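Local coordinates for protein exosome complex component Rrp42 (PDB 3M7N) that serves as a non-catalytic subunit of the archaeal exosome, an RNA-degrading complex, and probably helps to shape the active site of its partner Rrp41, at residues A155-L160 and R181-S186. Residues are numbered along the deposited sequence; the frame is centred on the assembly and turned at random.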
ATOM      1  N   ALA H 155      30.983 -10.703  -7.301  1.00 24.05           N
ATOM      2  CA  ALA H 155      30.245 -11.821  -7.898  1.00 26.40           C
ATOM      3  C   ALA H 155      29.766 -11.447  -9.287  1.00 25.21           C
ATOM      4  O   ALA H 155      29.855 -12.254 -10.213  1.00 28.74           O
ATOM      5  CB  ALA H 155      29.074 -12.269  -7.002  1.00 21.73           C
ATOM      6  N   ALA H 156      29.286 -10.219  -9.445  1.00 23.51           N
ATOM      7  CA  ALA H 156      28.860  -9.773 -10.764  1.00 25.32           C
ATOM      8  C   ALA H 156      29.977  -9.856 -11.833  1.00 27.86           C
ATOM      9  O   ALA H 156      29.755 -10.394 -12.925  1.00 27.88           O
ATOM     10  CB  ALA H 156      28.249  -8.388 -10.700  1.00 22.69           C
ATOM     11  N   ILE H 157      31.173  -9.345 -11.538  1.00 26.90           N
ATOM     12  CA  ILE H 157      32.244  -9.402 -12.540  1.00 26.18           C
ATOM     13  C   ILE H 157      32.776 -10.837 -12.742  1.00 27.78           C
ATOM     14  O   ILE H 157      33.095 -11.244 -13.851  1.00 26.00           O
ATOM     15  CB  ILE H 157      33.406  -8.401 -12.260  1.00 24.87           C
ATOM     16  CG1 ILE H 157      34.366  -8.364 -13.449  1.00 25.84           C
ATOM     17  CG2 ILE H 157      34.161  -8.739 -10.984  1.00 24.37           C
ATOM     18  CD1 ILE H 157      33.825  -7.621 -14.673  1.00 26.89           C
ATOM     19  N   ALA H 158      32.854 -11.607 -11.671  1.00 27.58           N
ATOM     20  CA  ALA H 158      33.216 -13.012 -11.815  1.00 30.22           C
ATOM     21  C   ALA H 158      32.226 -13.735 -12.744  1.00 29.55           C
ATOM     22  O   ALA H 158      32.624 -14.520 -13.609  1.00 29.82           O
ATOM     23  CB  ALA H 158      33.283 -13.693 -10.451  1.00 27.01           C
ATOM     24  N   ALA H 159      30.941 -13.448 -12.569  1.00 25.10           N
ATOM     25  CA  ALA H 159      29.911 -14.056 -13.396  1.00 27.59           C
ATOM     26  C   ALA H 159      30.066 -13.642 -14.853  1.00 35.26           C
ATOM     27  O   ALA H 159      29.925 -14.471 -15.753  1.00 34.76           O
ATOM     28  CB  ALA H 159      28.535 -13.689 -12.901  1.00 26.47           C
ATOM     29  N   LEU H 160      30.333 -12.356 -15.082  1.00 28.21           N
ATOM     30  CA  LEU H 160      30.517 -11.866 -16.430  1.00 29.96           C
ATOM     31  C   LEU H 160      31.729 -12.535 -17.084  1.00 34.23           C
ATOM     32  O   LEU H 160      31.679 -12.934 -18.244  1.00 30.69           O
ATOM     33  CB  LEU H 160      30.647 -10.346 -16.434  1.00 30.79           C
ATOM     34  CG  LEU H 160      29.310  -9.638 -16.213  1.00 31.90           C
ATOM     35  CD1 LEU H 160      29.515  -8.155 -15.910  1.00 23.65           C
ATOM     36  CD2 LEU H 160      28.367  -9.864 -17.417  1.00 23.26           C
ATOM     37  N   ARG H 181      36.848  -7.080 -20.786  1.00 39.85           N
ATOM     38  CA  ARG H 181      38.116  -6.372 -20.936  1.00 41.25           C
ATOM     39  C   ARG H 181      38.542  -5.495 -19.756  1.00 37.74           C
ATOM     40  O   ARG H 181      39.471  -4.703 -19.875  1.00 39.07           O
ATOM     41  CB  ARG H 181      38.092  -5.542 -22.208  1.00 33.09           C
ATOM     42  CG  ARG H 181      36.938  -4.605 -22.269  1.00 40.49           C
ATOM     43  CD  ARG H 181      36.903  -3.893 -23.610  1.00 50.00           C
ATOM     44  NE  ARG H 181      35.733  -3.030 -23.736  1.00 49.23           N
ATOM     45  CZ  ARG H 181      35.486  -2.254 -24.786  1.00 54.76           C
ATOM     46  NH1 ARG H 181      36.335  -2.234 -25.815  1.00 49.42           N
ATOM     47  NH2 ARG H 181      34.389  -1.499 -24.799  1.00 50.49           N
ATOM     48  N   ASP H 182      37.887  -5.630 -18.618  1.00 35.43           N
ATOM     49  CA  ASP H 182      38.353  -4.898 -17.439  1.00 37.94           C
ATOM     50  C   ASP H 182      37.864  -5.622 -16.209  1.00 32.35           C
ATOM     51  O   ASP H 182      37.105  -6.584 -16.303  1.00 32.45           O
ATOM     52  CB  ASP H 182      37.891  -3.421 -17.448  1.00 33.09           C
ATOM     53  CG  ASP H 182      38.838  -2.492 -16.661  1.00 35.25           C
ATOM     54  OD1 ASP H 182      39.098  -1.362 -17.128  1.00 34.57           O
ATOM     55  OD2 ASP H 182      39.323  -2.879 -15.574  1.00 35.14           O
ATOM     56  N   LEU H 183      38.323  -5.177 -15.053  1.00 33.29           N
ATOM     57  CA  LEU H 183      38.012  -5.884 -13.830  1.00 30.71           C
ATOM     58  C   LEU H 183      37.694  -4.863 -12.731  1.00 30.18           C
ATOM     59  O   LEU H 183      38.517  -4.591 -11.856  1.00 31.50           O
ATOM     60  CB  LEU H 183      39.178  -6.799 -13.454  1.00 28.75           C
ATOM     61  CG  LEU H 183      38.849  -8.148 -12.801  1.00 41.60           C
ATOM     62  CD1 LEU H 183      40.120  -8.955 -12.490  1.00 35.56           C
ATOM     63  CD2 LEU H 183      37.998  -7.966 -11.536  1.00 33.55           C
ATOM     64  N   PRO H 184      36.488  -4.285 -12.795  1.00 27.00           N
ATOM     65  CA  PRO H 184      35.940  -3.378 -11.779  1.00 26.02           C
ATOM     66  C   PRO H 184      35.855  -4.068 -10.424  1.00 27.18           C
ATOM     67  O   PRO H 184      35.290  -5.171 -10.342  1.00 25.11           O
ATOM     68  CB  PRO H 184      34.503  -3.119 -12.245  1.00 23.33           C
ATOM     69  CG  PRO H 184      34.381  -3.697 -13.584  1.00 29.87           C
ATOM     70  CD  PRO H 184      35.519  -4.617 -13.852  1.00 29.18           C
ATOM     71  N   VAL H 185      36.370  -3.415  -9.385  1.00 23.41           N
ATOM     72  CA  VAL H 185      36.297  -3.913  -8.023  1.00 19.54           C
ATOM     73  C   VAL H 185      35.975  -2.728  -7.167  1.00 28.00           C
ATOM     74  O   VAL H 185      36.573  -1.640  -7.346  1.00 22.63           O
ATOM     75  CB  VAL H 185      37.641  -4.481  -7.549  1.00 26.72           C
ATOM     76  CG1 VAL H 185      37.560  -4.902  -6.093  1.00 21.77           C
ATOM     77  CG2 VAL H 185      38.093  -5.632  -8.461  1.00 22.20           C
ATOM     78  N   SER H 186      35.015  -2.928  -6.257  1.00 23.37           N
ATOM     79  CA  SER H 186      34.558  -1.870  -5.370  1.00 22.71           C
ATOM     80  C   SER H 186      35.006  -2.131  -3.949  1.00 21.11           C
ATOM     81  O   SER H 186      35.026  -3.276  -3.496  1.00 24.34           O
ATOM     82  CB  SER H 186      33.022  -1.735  -5.417  1.00 27.67           C
ATOM     83  OG  SER H 186      32.396  -2.735  -4.614  1.00 27.09           O
TER
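I157 sets the end of its ethyl arm obliquely against the CD corner of the P184 ring, joining helix 148-161 to the chain that enters strand 185-192. In this RNase PH fold the helix packs on the mixed sheet of the first half, and strand 185-192 belongs to the four-stranded antiparallel sheet of the second; I157 supplies the helix side of this apolar junction between the halves. Its CG1 stands anti to the backbone N (chi1 -171°), and the turn at chi2 (74°) then brings CD1 within 3.5 Å of P184 CD. CD1 also lies 3.8 Å from the carbonyl oxygen of D182, in van der Waals contact. The second branch, CG2, meets L183 CD2 at 4.0 Å, where the two side chains run at about a right angle, and it rests 3.8 Å from P184 O. No hydrogen bond links the segments. An alanine in place of I157 would probably leave P184 CD and L183 CD2 without their partner on the helix and open a gap between the two halves. The side chains of I157 and L183 both also touch F256, near the C-terminus. Other faces of the helix are covered too: A155 and A159 pack on V60 of strand 56-67, and A156 on V109 and I113 of helix 100-115. Polar bonds flank the apolar contact: in the strand, S186 OG is hydrogen-bonded to D150 OD2 of the same helix, and L183 O accepts from R253 NE. Two residues before the proline, D182 folds its carboxylate back onto the following amide, with OD2 taking L183 N at 2.6 Å through its anti lone pair and also accepting from K218 N.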